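Local coordinates for uncharacterized protein MJ1460 (Methanocaldococcus jannaschii DSM 2661, PDB 2OSO) that is of unknown function but binds a zinc ion and belongs to the vinyl-4-reductase (V4R) family, consistent with a small-molecule-binding or sensing role, at residues A[2-6]-A[7-11]. The protein carries 3 engineered substitutions. Sequence-based numbering, arbitrary orientation.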
HETATM    1  N   MSE A   2      15.319  -3.322  16.950  1.00 25.74           N
HETATM    2  CA  MSE A   2      14.474  -2.128  17.109  1.00 27.92           C
HETATM    3  C   MSE A   2      13.028  -2.523  16.870  1.00 29.44           C
HETATM    4  O   MSE A   2      12.769  -3.344  15.993  1.00 28.10           O
HETATM    5  CB  MSE A   2      14.870  -1.020  16.115  1.00 28.85           C
HETATM    6  CG  MSE A   2      16.304  -0.457  16.250  1.00 29.21           C
HETATM    7 SE   MSE A   2      16.693   0.347  17.972  0.75 32.04          SE
HETATM    8  CE  MSE A   2      17.310  -1.188  18.983  1.00 30.53           C
ATOM      9  N   ALA A   3      12.106  -1.962  17.660  1.00 30.22           N
ATOM     10  CA  ALA A   3      10.682  -2.244  17.508  1.00 30.49           C
ATOM     11  C   ALA A   3      10.224  -1.795  16.126  1.00 32.77           C
ATOM     12  O   ALA A   3       9.555  -2.555  15.432  1.00 31.88           O
ATOM     13  CB  ALA A   3       9.856  -1.544  18.581  1.00 29.67           C
ATOM     14  N   PHE A   4      10.623  -0.586  15.721  1.00 34.54           N
ATOM     15  CA  PHE A   4      10.238  -0.004  14.420  1.00 36.50           C
ATOM     16  C   PHE A   4      11.462   0.342  13.604  1.00 36.66           C
ATOM     17  O   PHE A   4      12.339   1.085  14.051  1.00 33.58           O
ATOM     18  CB  PHE A   4       9.387   1.246  14.627  1.00 39.07           C
ATOM     19  CG  PHE A   4       8.081   0.961  15.290  1.00 40.05           C
ATOM     20  CD1 PHE A   4       7.164   0.115  14.684  1.00 40.71           C
ATOM     21  CD2 PHE A   4       7.770   1.518  16.526  1.00 40.58           C
ATOM     22  CE1 PHE A   4       5.953  -0.173  15.289  1.00 41.25           C
ATOM     23  CE2 PHE A   4       6.561   1.228  17.150  1.00 40.59           C
ATOM     24  CZ  PHE A   4       5.652   0.399  16.528  1.00 40.05           C
HETATM   25  N   MSE A   5      11.536  -0.227  12.411  1.00 36.23           N
HETATM   26  CA  MSE A   5      12.668   0.002  11.539  1.00 38.83           C
HETATM   27  C   MSE A   5      12.516   1.291  10.691  1.00 36.66           C
HETATM   28  O   MSE A   5      13.472   1.689  10.067  1.00 37.85           O
HETATM   29  CB  MSE A   5      12.882  -1.226  10.607  1.00 45.71           C
HETATM   30  CG  MSE A   5      13.164  -2.573  11.328  1.00 49.36           C
HETATM   31 SE   MSE A   5      14.935  -2.728  12.221  0.75 58.09          SE
HETATM   32  CE  MSE A   5      14.512  -4.071  13.614  1.00 51.63           C
ATOM     33  N   GLU A   6      11.331   1.911  10.642  1.00 32.60           N
ATOM     34  CA  GLU A   6      11.105   3.124   9.852  1.00 31.81           C
ATOM     35  C   GLU A   6      10.391   4.203  10.660  1.00 30.98           C
ATOM     36  O   GLU A   6       9.676   3.899  11.622  1.00 29.12           O
ATOM     37  CB  GLU A   6      10.257   2.802   8.613  1.00 30.95           C
ATOM     38  CG  GLU A   6      10.845   1.766   7.691  1.00 30.67           C
ATOM     39  CD  GLU A   6      12.060   2.298   6.879  1.00 32.69           C
ATOM     40  OE1 GLU A   6      12.347   3.505   6.871  1.00 33.62           O
ATOM     41  OE2 GLU A   6      12.759   1.481   6.281  1.00 32.96           O
ATOM     42  N   LYS A   7      10.555   5.448  10.213  1.00 31.70           N
ATOM     43  CA  LYS A   7      10.195   6.675  10.966  1.00 34.40           C
ATOM     44  C   LYS A   7       8.691   6.854  11.178  1.00 31.49           C
ATOM     45  O   LYS A   7       8.203   7.372  12.202  1.00 29.48           O
ATOM     46  CB  LYS A   7      10.671   7.933  10.188  1.00 35.51           C
ATOM     47  CG  LYS A   7      12.182   8.079   9.961  1.00 36.67           C
ATOM     48  CD  LYS A   7      12.464   9.011   8.737  1.00 35.84           C
ATOM     49  CE  LYS A   7      13.929   9.402   8.640  1.00 37.12           C
ATOM     50  NZ  LYS A   7      14.226  10.062   7.302  1.00 37.42           N
ATOM     51  N   ILE A   8       7.965   6.468  10.168  1.00 29.81           N
ATOM     52  CA  ILE A   8       6.575   6.761  10.081  1.00 27.89           C
ATOM     53  C   ILE A   8       5.781   5.686  10.846  1.00 26.81           C
ATOM     54  O   ILE A   8       4.616   5.898  11.200  1.00 24.54           O
ATOM     55  CB  ILE A   8       6.202   6.898   8.554  1.00 30.78           C
ATOM     56  CG1 ILE A   8       4.873   7.622   8.408  1.00 32.65           C
ATOM     57  CG2 ILE A   8       6.262   5.534   7.791  1.00 30.28           C
ATOM     58  CD1 ILE A   8       5.021   9.082   8.562  1.00 34.25           C
ATOM     59  N   PHE A   9       6.401   4.532  11.132  1.00 25.28           N
ATOM     60  CA  PHE A   9       5.626   3.400  11.716  1.00 25.91           C
ATOM     61  C   PHE A   9       4.872   3.659  13.062  1.00 24.80           C
ATOM     62  O   PHE A   9       3.698   3.311  13.179  1.00 25.98           O
ATOM     63  CB  PHE A   9       6.484   2.129  11.805  1.00 24.60           C
ATOM     64  CG  PHE A   9       6.861   1.536  10.495  1.00 24.79           C
ATOM     65  CD1 PHE A   9       6.256   1.923   9.296  1.00 24.94           C
ATOM     66  CD2 PHE A   9       7.766   0.480  10.467  1.00 26.60           C
ATOM     67  CE1 PHE A   9       6.582   1.275   8.087  1.00 25.70           C
ATOM     68  CE2 PHE A   9       8.097  -0.168   9.242  1.00 24.51           C
ATOM     69  CZ  PHE A   9       7.509   0.254   8.075  1.00 25.72           C
ATOM     70  N   PRO A  10       5.514   4.233  14.096  1.00 26.08           N
ATOM     71  CA  PRO A  10       4.648   4.531  15.242  1.00 25.51           C
ATOM     72  C   PRO A  10       3.424   5.408  14.970  1.00 25.15           C
ATOM     73  O   PRO A  10       2.367   5.217  15.554  1.00 26.46           O
ATOM     74  CB  PRO A  10       5.585   5.202  16.250  1.00 26.05           C
ATOM     75  CG  PRO A  10       6.880   5.502  15.481  1.00 26.74           C
ATOM     76  CD  PRO A  10       6.928   4.554  14.338  1.00 26.54           C
ATOM     77  N   ASP A  11       3.570   6.360  14.084  1.00 24.29           N
ATOM     78  CA  ASP A  11       2.503   7.298  13.747  1.00 27.17           C
ATOM     79  C   ASP A  11       1.357   6.564  13.024  1.00 24.88           C
ATOM     80  O   ASP A  11       0.168   6.810  13.277  1.00 24.37           O
ATOM     81  CB  ASP A  11       3.078   8.424  12.844  1.00 30.45           C
ATOM     82  CG  ASP A  11       4.256   9.143  13.477  1.00 32.35           C
ATOM     83  OD1 ASP A  11       4.013   9.900  14.408  1.00 30.12           O
ATOM     84  OD2 ASP A  11       5.420   8.931  13.046  1.00 35.98           O
TER
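E6 lies over one face of the F9 ring, its CB 3.7 Å from the ring centroid and only 10° off the ring normal, a close CH-pi contact. E6 CG, beside its backbone N and anti to the carbonyl carbon, reaches over the CE2-CZ end of the ring, 3.7 Å from F9 CZ. A bend at chi2 then turns the carboxylate, which stands steeply to the ring plane at 77°. F4 meets the base of the same residue: its CD1 lies 3.6 Å from F9 CB and near the plane of the F9 ring, at the edge. The next residue along, P10, sets CD over a face of the F4 ring, 4.2 Å from the centroid, a second CH-pi contact. With CG beside its backbone N (chi1 -64°), F4 lies against F9 and P10 in the first turn of helix 9-15. The backbone contributes one weak hydrogen bond, F9 N to E6 O at 3.4 Å, spanning the turn into that helix. An alanine in place of F9 would keep CB beside F4 CD1 but would probably leave a gap under E6 CB and CG and beside L38 of the second subunit, which packs on F9. K7 NZ forms a salt bridge with D118 of that subunit. E6 is thus split in character: its CB and CG rest on an aromatic face, while its carboxylate OE2 accepts a hydrogen bond from L53 N of the second subunit, and its backbone N is buried with no partner in the model.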